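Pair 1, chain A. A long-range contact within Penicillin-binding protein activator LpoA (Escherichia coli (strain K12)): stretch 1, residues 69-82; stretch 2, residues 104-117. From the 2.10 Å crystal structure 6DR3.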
# COMPACT_ATOMS: atom_id res chain seq x y z
N ARG A 69 -18.09 10.88 2.92
CA ARG A 69 -17.93 11.05 1.48
C ARG A 69 -16.50 10.78 1.05
O ARG A 69 -16.26 10.19 -0.01
CB ARG A 69 -18.37 12.45 1.06
CG ARG A 69 -18.38 12.65 -0.45
CD ARG A 69 -19.05 13.95 -0.86
NE ARG A 69 -20.41 14.05 -0.34
CZ ARG A 69 -21.45 13.39 -0.82
NH1 ARG A 69 -21.30 12.56 -1.84
NH2 ARG A 69 -22.65 13.55 -0.27
N ARG A 70 -15.52 11.20 1.86
CA ARG A 70 -14.13 10.91 1.54
C ARG A 70 -13.88 9.41 1.50
O ARG A 70 -13.19 8.90 0.62
CB ARG A 70 -13.20 11.59 2.55
CG ARG A 70 -12.96 13.06 2.24
CD ARG A 70 -11.86 13.67 3.11
NE ARG A 70 -12.36 14.13 4.41
CZ ARG A 70 -12.93 15.31 4.62
NH1 ARG A 70 -13.09 16.17 3.62
NH2 ARG A 70 -13.35 15.64 5.84
N GLU A 71 -14.46 8.67 2.45
CA GLU A 71 -14.35 7.21 2.42
C GLU A 71 -15.03 6.64 1.18
O GLU A 71 -14.54 5.68 0.59
CB GLU A 71 -14.95 6.61 3.69
CG GLU A 71 -14.97 5.09 3.73
CD GLU A 71 -13.58 4.48 3.67
OE1 GLU A 71 -12.62 5.16 4.08
OE2 GLU A 71 -13.46 3.33 3.21
N LYS A 72 -16.16 7.23 0.78
CA LYS A 72 -16.85 6.74 -0.42
C LYS A 72 -15.96 6.87 -1.65
O LYS A 72 -15.86 5.94 -2.46
CB LYS A 72 -18.16 7.51 -0.63
CG LYS A 72 -18.93 7.04 -1.86
CD LYS A 72 -20.17 7.89 -2.12
CE LYS A 72 -20.85 7.45 -3.42
NZ LYS A 72 -22.01 8.31 -3.78
N THR A 73 -15.30 8.02 -1.81
CA THR A 73 -14.44 8.21 -2.97
C THR A 73 -13.31 7.19 -3.00
O THR A 73 -12.92 6.72 -4.07
CB THR A 73 -13.87 9.63 -2.99
OG1 THR A 73 -13.07 9.84 -1.82
CG2 THR A 73 -14.99 10.67 -3.03
N LEU A 74 -12.78 6.84 -1.83
CA LEU A 74 -11.71 5.84 -1.79
C LEU A 74 -12.24 4.45 -2.13
O LEU A 74 -11.59 3.70 -2.85
CB LEU A 74 -11.06 5.85 -0.41
CG LEU A 74 -9.85 4.93 -0.21
CD1 LEU A 74 -8.79 5.13 -1.28
CD2 LEU A 74 -9.25 5.16 1.17
N LEU A 75 -13.43 4.11 -1.62
CA LEU A 75 -14.05 2.84 -1.99
C LEU A 75 -14.31 2.77 -3.49
O LEU A 75 -14.26 1.68 -4.08
CB LEU A 75 -15.35 2.64 -1.22
CG LEU A 75 -15.23 2.48 0.30
CD1 LEU A 75 -16.60 2.57 0.95
CD2 LEU A 75 -14.55 1.17 0.67
N ALA A 76 -14.61 3.91 -4.12
CA ALA A 76 -14.84 3.92 -5.56
C ALA A 76 -13.60 3.45 -6.31
O ALA A 76 -13.71 2.74 -7.32
CB ALA A 76 -15.25 5.32 -6.02
N VAL A 77 -12.41 3.85 -5.85
CA VAL A 77 -11.17 3.42 -6.49
C VAL A 77 -10.99 1.92 -6.32
O VAL A 77 -10.68 1.20 -7.28
CB VAL A 77 -9.97 4.20 -5.93
CG1 VAL A 77 -8.66 3.69 -6.52
CG2 VAL A 77 -10.13 5.69 -6.19
N GLU A 78 -11.15 1.42 -5.10
CA GLU A 78 -10.95 0.00 -4.83
C GLU A 78 -11.91 -0.85 -5.64
O GLU A 78 -11.55 -1.93 -6.12
CB GLU A 78 -11.10 -0.27 -3.33
CG GLU A 78 -10.11 0.50 -2.48
CD GLU A 78 -10.27 0.23 -0.99
OE1 GLU A 78 -11.41 -0.00 -0.54
OE2 GLU A 78 -9.25 0.25 -0.26
N ILE A 79 -13.15 -0.37 -5.83
CA ILE A 79 -14.12 -1.11 -6.62
C ILE A 79 -13.67 -1.18 -8.08
O ILE A 79 -13.69 -2.25 -8.70
CB ILE A 79 -15.52 -0.48 -6.48
CG1 ILE A 79 -16.07 -0.77 -5.09
CG2 ILE A 79 -16.48 -1.00 -7.56
CD1 ILE A 79 -17.37 -0.04 -4.76
N LYS A 80 -13.25 -0.05 -8.64
CA LYS A 80 -12.84 -0.04 -10.05
C LYS A 80 -11.61 -0.92 -10.27
O LYS A 80 -11.49 -1.57 -11.31
CB LYS A 80 -12.57 1.39 -10.51
CG LYS A 80 -13.84 2.19 -10.71
CD LYS A 80 -13.60 3.48 -11.48
CE LYS A 80 -14.89 4.25 -11.67
NZ LYS A 80 -15.90 3.46 -12.44
N LEU A 81 -10.69 -0.95 -9.30
CA LEU A 81 -9.56 -1.87 -9.41
C LEU A 81 -10.03 -3.32 -9.36
O LEU A 81 -9.52 -4.17 -10.10
CB LEU A 81 -8.55 -1.59 -8.29
CG LEU A 81 -7.77 -0.28 -8.43
CD1 LEU A 81 -7.02 0.04 -7.15
CD2 LEU A 81 -6.82 -0.33 -9.62
N ALA A 82 -11.01 -3.62 -8.50
CA ALA A 82 -11.56 -4.97 -8.46
C ALA A 82 -12.24 -5.33 -9.77
O ALA A 82 -12.21 -6.50 -10.18
CB ALA A 82 -12.55 -5.09 -7.29
N ASN A 104 -4.84 5.23 7.84
CA ASN A 104 -5.41 4.03 7.23
C ASN A 104 -5.85 4.30 5.80
O ASN A 104 -5.64 3.47 4.91
CB ASN A 104 -6.59 3.52 8.07
CG ASN A 104 -7.45 2.52 7.31
OD1 ASN A 104 -8.54 2.86 6.83
ND2 ASN A 104 -6.96 1.29 7.19
N GLN A 105 -6.48 5.45 5.56
CA GLN A 105 -6.91 5.80 4.21
C GLN A 105 -5.71 6.07 3.31
O GLN A 105 -5.71 5.66 2.14
CB GLN A 105 -7.83 7.02 4.25
CG GLN A 105 -9.23 6.72 4.78
CD GLN A 105 -10.13 7.95 4.76
OE1 GLN A 105 -9.68 9.07 5.00
NE2 GLN A 105 -11.40 7.73 4.47
N GLN A 106 -4.69 6.75 3.83
CA GLN A 106 -3.48 6.97 3.04
C GLN A 106 -2.82 5.65 2.66
O GLN A 106 -2.36 5.48 1.52
CB GLN A 106 -2.50 7.85 3.81
CG GLN A 106 -2.97 9.28 4.00
CD GLN A 106 -2.01 10.11 4.82
OE1 GLN A 106 -0.84 9.77 4.97
NE2 GLN A 106 -2.50 11.22 5.36
N ALA A 107 -2.76 4.71 3.60
CA ALA A 107 -2.18 3.40 3.28
C ALA A 107 -2.96 2.72 2.17
O ALA A 107 -2.37 2.09 1.28
CB ALA A 107 -2.16 2.52 4.53
N ARG A 108 -4.29 2.84 2.19
CA ARG A 108 -5.11 2.26 1.12
C ARG A 108 -4.99 3.07 -0.16
O ARG A 108 -5.05 2.49 -1.26
CB ARG A 108 -6.57 2.18 1.57
CG ARG A 108 -6.84 1.13 2.63
CD ARG A 108 -8.16 1.40 3.33
NE ARG A 108 -9.28 1.46 2.40
CZ ARG A 108 -10.45 2.04 2.67
NH1 ARG A 108 -10.66 2.61 3.85
NH2 ARG A 108 -11.41 2.05 1.76
N TYR A 109 -4.85 4.39 -0.06
CA TYR A 109 -4.60 5.20 -1.24
C TYR A 109 -3.35 4.73 -1.97
O TYR A 109 -3.36 4.52 -3.19
CB TYR A 109 -4.46 6.67 -0.84
CG TYR A 109 -3.85 7.55 -1.91
CD1 TYR A 109 -4.64 8.15 -2.88
CD2 TYR A 109 -2.48 7.77 -1.95
CE1 TYR A 109 -4.08 8.95 -3.86
CE2 TYR A 109 -1.91 8.56 -2.93
CZ TYR A 109 -2.71 9.15 -3.88
OH TYR A 109 -2.15 9.95 -4.86
N TRP A 110 -2.25 4.54 -1.24
CA TRP A 110 -1.02 4.09 -1.87
C TRP A 110 -1.12 2.64 -2.34
O TRP A 110 -0.53 2.28 -3.36
CB TRP A 110 0.16 4.26 -0.91
CG TRP A 110 0.48 5.69 -0.64
CD1 TRP A 110 0.30 6.37 0.53
CD2 TRP A 110 1.02 6.64 -1.57
NE1 TRP A 110 0.71 7.67 0.38
CE2 TRP A 110 1.15 7.86 -0.90
CE3 TRP A 110 1.41 6.56 -2.91
CZ2 TRP A 110 1.66 9.01 -1.51
CZ3 TRP A 110 1.91 7.70 -3.52
CH2 TRP A 110 2.03 8.90 -2.83
N GLN A 111 -1.86 1.80 -1.61
CA GLN A 111 -2.08 0.44 -2.10
C GLN A 111 -2.81 0.45 -3.43
O GLN A 111 -2.53 -0.36 -4.32
CB GLN A 111 -2.86 -0.37 -1.07
CG GLN A 111 -2.94 -1.86 -1.40
CD GLN A 111 -1.58 -2.54 -1.36
OE1 GLN A 111 -0.81 -2.35 -0.42
NE2 GLN A 111 -1.28 -3.34 -2.38
N ALA A 112 -3.76 1.38 -3.60
CA ALA A 112 -4.45 1.51 -4.88
C ALA A 112 -3.48 1.90 -5.98
O ALA A 112 -3.57 1.41 -7.11
CB ALA A 112 -5.58 2.52 -4.77
N LYS A 113 -2.53 2.80 -5.68
CA LYS A 113 -1.53 3.16 -6.67
C LYS A 113 -0.60 1.99 -6.96
O LYS A 113 -0.22 1.76 -8.11
CB LYS A 113 -0.73 4.38 -6.19
CG LYS A 113 -1.59 5.60 -5.90
CD LYS A 113 -0.82 6.89 -6.14
CE LYS A 113 -0.71 7.22 -7.62
NZ LYS A 113 -0.06 8.54 -7.85
N ILE A 114 -0.22 1.24 -5.92
CA ILE A 114 0.59 0.04 -6.13
C ILE A 114 -0.16 -0.95 -7.01
O ILE A 114 0.39 -1.48 -7.98
CB ILE A 114 0.98 -0.58 -4.77
CG1 ILE A 114 1.91 0.37 -4.01
CG2 ILE A 114 1.67 -1.93 -4.97
CD1 ILE A 114 2.05 0.03 -2.54
N ASP A 115 -1.42 -1.23 -6.67
CA ASP A 115 -2.22 -2.15 -7.47
C ASP A 115 -2.36 -1.67 -8.90
O ASP A 115 -2.40 -2.49 -9.83
CB ASP A 115 -3.60 -2.34 -6.83
CG ASP A 115 -3.53 -2.98 -5.46
OD1 ASP A 115 -2.44 -3.46 -5.08
OD2 ASP A 115 -4.57 -3.01 -4.76
N ALA A 116 -2.43 -0.35 -9.11
CA ALA A 116 -2.61 0.17 -10.46
C ALA A 116 -1.41 -0.11 -11.35
O ALA A 116 -1.55 -0.18 -12.57
CB ALA A 116 -2.88 1.68 -10.40
N SER A 117 -0.22 -0.27 -10.76
CA SER A 117 0.98 -0.55 -11.54
C SER A 117 1.10 -2.02 -11.92
O SER A 117 1.81 -2.33 -12.88
CB SER A 117 2.22 -0.12 -10.75
OG SER A 117 2.27 1.30 -10.63
O HOH W 1 -6.62 0.21 -1.47

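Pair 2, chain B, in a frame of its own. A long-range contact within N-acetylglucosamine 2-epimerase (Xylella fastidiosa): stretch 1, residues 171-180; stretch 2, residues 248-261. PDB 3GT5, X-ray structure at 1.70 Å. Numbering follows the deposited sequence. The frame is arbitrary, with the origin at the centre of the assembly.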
# COMPACT_ATOMS: atom_id res chain seq x y z
N GLY B 171 -7.71 10.18 9.50
CA GLY B 171 -7.70 9.55 8.20
C GLY B 171 -7.66 8.05 8.30
O GLY B 171 -6.93 7.51 9.15
N GLN B 172 -8.43 7.37 7.44
CA GLN B 172 -8.44 5.90 7.46
C GLN B 172 -7.13 5.37 6.83
O GLN B 172 -6.67 4.27 7.22
CB GLN B 172 -9.70 5.29 6.80
CG GLN B 172 -9.67 5.22 5.26
CD GLN B 172 -8.89 4.00 4.78
OE1 GLN B 172 -8.99 2.95 5.41
NE2 GLN B 172 -8.17 4.12 3.66
N ASN B 173 -6.56 6.12 5.86
CA ASN B 173 -5.48 5.58 5.00
C ASN B 173 -4.21 5.24 5.76
O ASN B 173 -3.65 4.14 5.60
CB ASN B 173 -5.20 6.58 3.87
CG ASN B 173 -4.58 5.96 2.64
OD1 ASN B 173 -4.30 4.79 2.59
ND2 ASN B 173 -4.43 6.76 1.61
N ALA B 174 -3.77 6.14 6.65
CA ALA B 174 -2.59 5.83 7.47
C ALA B 174 -2.86 4.62 8.41
O ALA B 174 -1.97 3.80 8.62
CB ALA B 174 -2.11 7.07 8.26
N ASN B 175 -4.08 4.49 8.93
CA ASN B 175 -4.45 3.38 9.80
C ASN B 175 -4.51 2.07 9.04
O ASN B 175 -4.15 1.01 9.56
CB ASN B 175 -5.76 3.74 10.51
CG ASN B 175 -5.51 4.69 11.66
OD1 ASN B 175 -5.02 4.27 12.70
ND2 ASN B 175 -5.79 6.00 11.46
N MET B 176 -4.97 2.13 7.79
CA MET B 176 -4.99 0.96 6.89
C MET B 176 -3.57 0.45 6.60
O MET B 176 -3.28 -0.75 6.75
CB MET B 176 -5.69 1.33 5.58
CG MET B 176 -5.96 0.16 4.64
SD MET B 176 -6.53 0.70 2.92
CE MET B 176 -5.05 1.53 2.49
N HIS B 177 -2.67 1.38 6.24
CA HIS B 177 -1.28 0.99 6.02
C HIS B 177 -0.60 0.58 7.30
O HIS B 177 0.29 -0.25 7.26
CB HIS B 177 -0.52 2.05 5.25
CG HIS B 177 -0.97 2.13 3.83
ND1 HIS B 177 -0.75 1.11 2.93
CD2 HIS B 177 -1.69 3.07 3.17
CE1 HIS B 177 -1.30 1.43 1.77
NE2 HIS B 177 -1.86 2.62 1.88
N MET B 178 -0.99 1.17 8.43
CA MET B 178 -0.44 0.75 9.72
C MET B 178 -0.91 -0.68 10.07
O MET B 178 -0.14 -1.44 10.61
CB MET B 178 -0.77 1.74 10.85
CG MET B 178 0.11 1.54 12.12
SD MET B 178 1.89 1.77 11.87
CE MET B 178 1.84 3.56 11.71
N CYS B 179 -2.14 -1.05 9.74
CA CYS B 179 -2.61 -2.43 9.96
C CYS B 179 -1.73 -3.39 9.15
O CYS B 179 -1.22 -4.40 9.67
CB CYS B 179 -4.11 -2.57 9.61
SG CYS B 179 -4.77 -4.22 9.63
N GLU B 180 -1.50 -3.05 7.87
CA GLU B 180 -0.60 -3.79 7.00
C GLU B 180 0.82 -3.92 7.59
O GLU B 180 1.39 -5.04 7.56
CB GLU B 180 -0.54 -3.06 5.64
CG GLU B 180 0.48 -3.57 4.66
CD GLU B 180 0.70 -2.55 3.50
OE1 GLU B 180 0.19 -1.39 3.58
OE2 GLU B 180 1.39 -2.87 2.49
N GLY B 248 -10.61 0.74 -4.23
CA GLY B 248 -9.30 0.13 -4.00
C GLY B 248 -9.00 -0.03 -2.54
O GLY B 248 -8.32 -0.97 -2.14
N HIS B 249 -9.48 0.90 -1.73
CA HIS B 249 -9.30 0.77 -0.27
C HIS B 249 -10.25 -0.21 0.36
O HIS B 249 -9.90 -0.84 1.39
CB HIS B 249 -9.29 2.16 0.42
CG HIS B 249 -8.06 2.96 0.18
ND1 HIS B 249 -8.02 4.33 0.35
CD2 HIS B 249 -6.84 2.61 -0.28
CE1 HIS B 249 -6.81 4.78 0.07
NE2 HIS B 249 -6.07 3.75 -0.33
N GLN B 250 -11.43 -0.41 -0.24
CA GLN B 250 -12.38 -1.39 0.28
C GLN B 250 -11.79 -2.79 0.05
O GLN B 250 -11.86 -3.66 0.94
CB GLN B 250 -13.77 -1.26 -0.35
CG GLN B 250 -14.25 0.17 -0.51
CD GLN B 250 -14.26 0.94 0.79
OE1 GLN B 250 -14.75 0.43 1.80
NE2 GLN B 250 -13.81 2.19 0.74
N THR B 251 -11.27 -3.00 -1.16
CA THR B 251 -10.69 -4.31 -1.50
C THR B 251 -9.38 -4.54 -0.76
O THR B 251 -9.10 -5.67 -0.32
CB THR B 251 -10.56 -4.52 -3.00
OG1 THR B 251 -9.60 -3.60 -3.55
CG2 THR B 251 -11.98 -4.35 -3.66
N GLU B 252 -8.58 -3.49 -0.60
CA GLU B 252 -7.36 -3.60 0.20
C GLU B 252 -7.68 -4.01 1.62
O GLU B 252 -6.98 -4.85 2.19
CB GLU B 252 -6.61 -2.28 0.18
CG GLU B 252 -5.25 -2.29 0.86
CD GLU B 252 -4.33 -1.14 0.45
OE1 GLU B 252 -4.70 -0.21 -0.35
OE2 GLU B 252 -3.17 -1.10 0.94
N TRP B 253 -8.71 -3.42 2.21
CA TRP B 253 -9.14 -3.88 3.55
C TRP B 253 -9.61 -5.34 3.54
O TRP B 253 -9.34 -6.10 4.49
CB TRP B 253 -10.24 -2.97 4.10
CG TRP B 253 -9.75 -1.83 4.89
CD1 TRP B 253 -9.85 -0.50 4.59
CD2 TRP B 253 -9.04 -1.91 6.13
NE1 TRP B 253 -9.25 0.25 5.56
CE2 TRP B 253 -8.77 -0.58 6.54
CE3 TRP B 253 -8.62 -2.98 6.95
CZ2 TRP B 253 -8.07 -0.28 7.73
CZ3 TRP B 253 -7.93 -2.67 8.14
CH2 TRP B 253 -7.69 -1.34 8.52
N ALA B 254 -10.34 -5.74 2.50
CA ALA B 254 -10.78 -7.12 2.38
C ALA B 254 -9.57 -8.07 2.43
O ALA B 254 -9.59 -9.11 3.14
CB ALA B 254 -11.60 -7.36 1.13
N LYS B 255 -8.51 -7.71 1.72
CA LYS B 255 -7.26 -8.46 1.75
C LYS B 255 -6.64 -8.50 3.15
O LYS B 255 -6.24 -9.57 3.65
CB LYS B 255 -6.29 -7.86 0.74
CG LYS B 255 -4.95 -8.61 0.57
CD LYS B 255 -3.84 -7.75 -0.03
CE LYS B 255 -3.34 -6.71 0.93
NZ LYS B 255 -2.53 -5.74 0.25
N LEU B 256 -6.54 -7.34 3.78
CA LEU B 256 -5.97 -7.29 5.13
C LEU B 256 -6.78 -8.11 6.13
O LEU B 256 -6.19 -8.79 7.01
CB LEU B 256 -5.83 -5.85 5.61
CG LEU B 256 -4.86 -4.96 4.85
CD1 LEU B 256 -5.00 -3.55 5.45
CD2 LEU B 256 -3.35 -5.46 4.85
N LEU B 257 -8.11 -8.09 6.03
CA LEU B 257 -8.96 -8.90 6.92
C LEU B 257 -8.73 -10.40 6.68
O LEU B 257 -8.80 -11.21 7.63
CB LEU B 257 -10.44 -8.58 6.68
CG LEU B 257 -10.88 -7.18 7.02
CD1 LEU B 257 -12.38 -6.96 6.67
CD2 LEU B 257 -10.66 -6.86 8.51
N LEU B 258 -8.49 -10.79 5.42
CA LEU B 258 -8.22 -12.20 5.12
C LEU B 258 -6.79 -12.63 5.55
O LEU B 258 -6.58 -13.80 5.88
CB LEU B 258 -8.45 -12.52 3.63
CG LEU B 258 -9.88 -12.94 3.27
CD1 LEU B 258 -10.25 -14.40 3.70
CD2 LEU B 258 -10.88 -11.99 3.81
N ILE B 259 -5.87 -11.71 5.60
CA ILE B 259 -4.54 -11.99 6.18
C ILE B 259 -4.70 -12.13 7.71
O ILE B 259 -4.16 -13.05 8.30
CB ILE B 259 -3.51 -10.93 5.83
CG1 ILE B 259 -3.26 -10.91 4.31
CG2 ILE B 259 -2.17 -11.20 6.59
CD1 ILE B 259 -2.43 -9.76 3.81
N LEU B 260 -5.51 -11.26 8.32
CA LEU B 260 -5.77 -11.41 9.75
C LEU B 260 -6.40 -12.75 10.07
O LEU B 260 -6.07 -13.37 11.09
CB LEU B 260 -6.65 -10.29 10.26
CG LEU B 260 -5.91 -8.98 10.51
CD1 LEU B 260 -6.90 -7.80 10.45
CD2 LEU B 260 -5.18 -8.99 11.88
N ASP B 261 -7.30 -13.21 9.19
CA ASP B 261 -8.05 -14.46 9.39
C ASP B 261 -7.13 -15.70 9.38
O ASP B 261 -7.49 -16.78 9.91
CB ASP B 261 -9.11 -14.56 8.30
CG ASP B 261 -9.88 -15.87 8.31
OD1 ASP B 261 -10.78 -16.04 9.16
OD2 ASP B 261 -9.62 -16.72 7.42
O HOH W 2 -3.29 2.20 -0.90

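What separates the two contacts most sharply? It is the charge at one matched position, Arg108(A) in pair 1 and Glu252(B) in pair 2, and what that charge meets across the interface. In pair 1 the arginine forms salt bridges with two glutamates of the facing helix: Arg108(A) NH2 lies 2.8 Å from Glu71(A) OE2, and Arg108(A) NE lies 2.9 Å from Glu78(A) OE2. In pair 2 no salt bridge crosses. Glu252(B) even has a like charge nearby, its OE2 4.3 Å from Glu180(B) OE1, where Glu180(B) matches Glu78(A).

What backbone do they share? Each is a pair of helices running in roughly the same direction, at 25° in pair 1 and 30° in pair 2, with axes 10.3 and 10.6 Å apart at closest approach. The central residues superpose with an RMSD of 0.4 Å, and the buried areas, 515 and 541 Å², are similar. At axis separations this wide, side chains must fill much of the space between the backbones.

Which side chain fills the middle? Leu74(A) and Met176(B) match, their side-chain centres only 0.9 Å apart after superposition. Leu74(A) lays CD2 over one face of the Arg108(A) guanidinium, 3.7 Å from CZ, while both glutamates approach near its plane; the cation thus keeps its edge for hydrogen bonding and its face for apolar packing. Met176(B) instead sits among His249(B), Glu252(B), Trp253(B) and Leu256(B). Its CG lies over the indole face, 3.5 Å from Trp253(B) CE2, and its CE reaches to 3.3 Å from Glu252(B) OE1.

How are the polar groups handled? In pair 1, Gln105(A) NE2 donates to Glu71(A) OE1 at 2.9 Å, so this glutamate serves both the amide and the arginine. In pair 2 Trp253(B) NE1 donates a hydrogen bond to Gln172(B) OE1, 2.7 Å and nearly straight. A water beside Glu252(B) donates to its OE1 at 2.8 Å and also lies 3.2 Å from both His177(B) NE2 and His249(B) NE2, linking the two helices.

How does the packing continue toward the C-terminal ends? Val77(A) matches Cys179(B), and Ala112(A) matches Leu256(B). Val77(A) CG1 meets the small Ala112(A) CB at 3.7 Å. In pair 2 the larger leucine reaches across, bringing CD1 to 4.2 Å from Cys179(B) SG and CD2 to 3.8 Å from Glu180(B) CB.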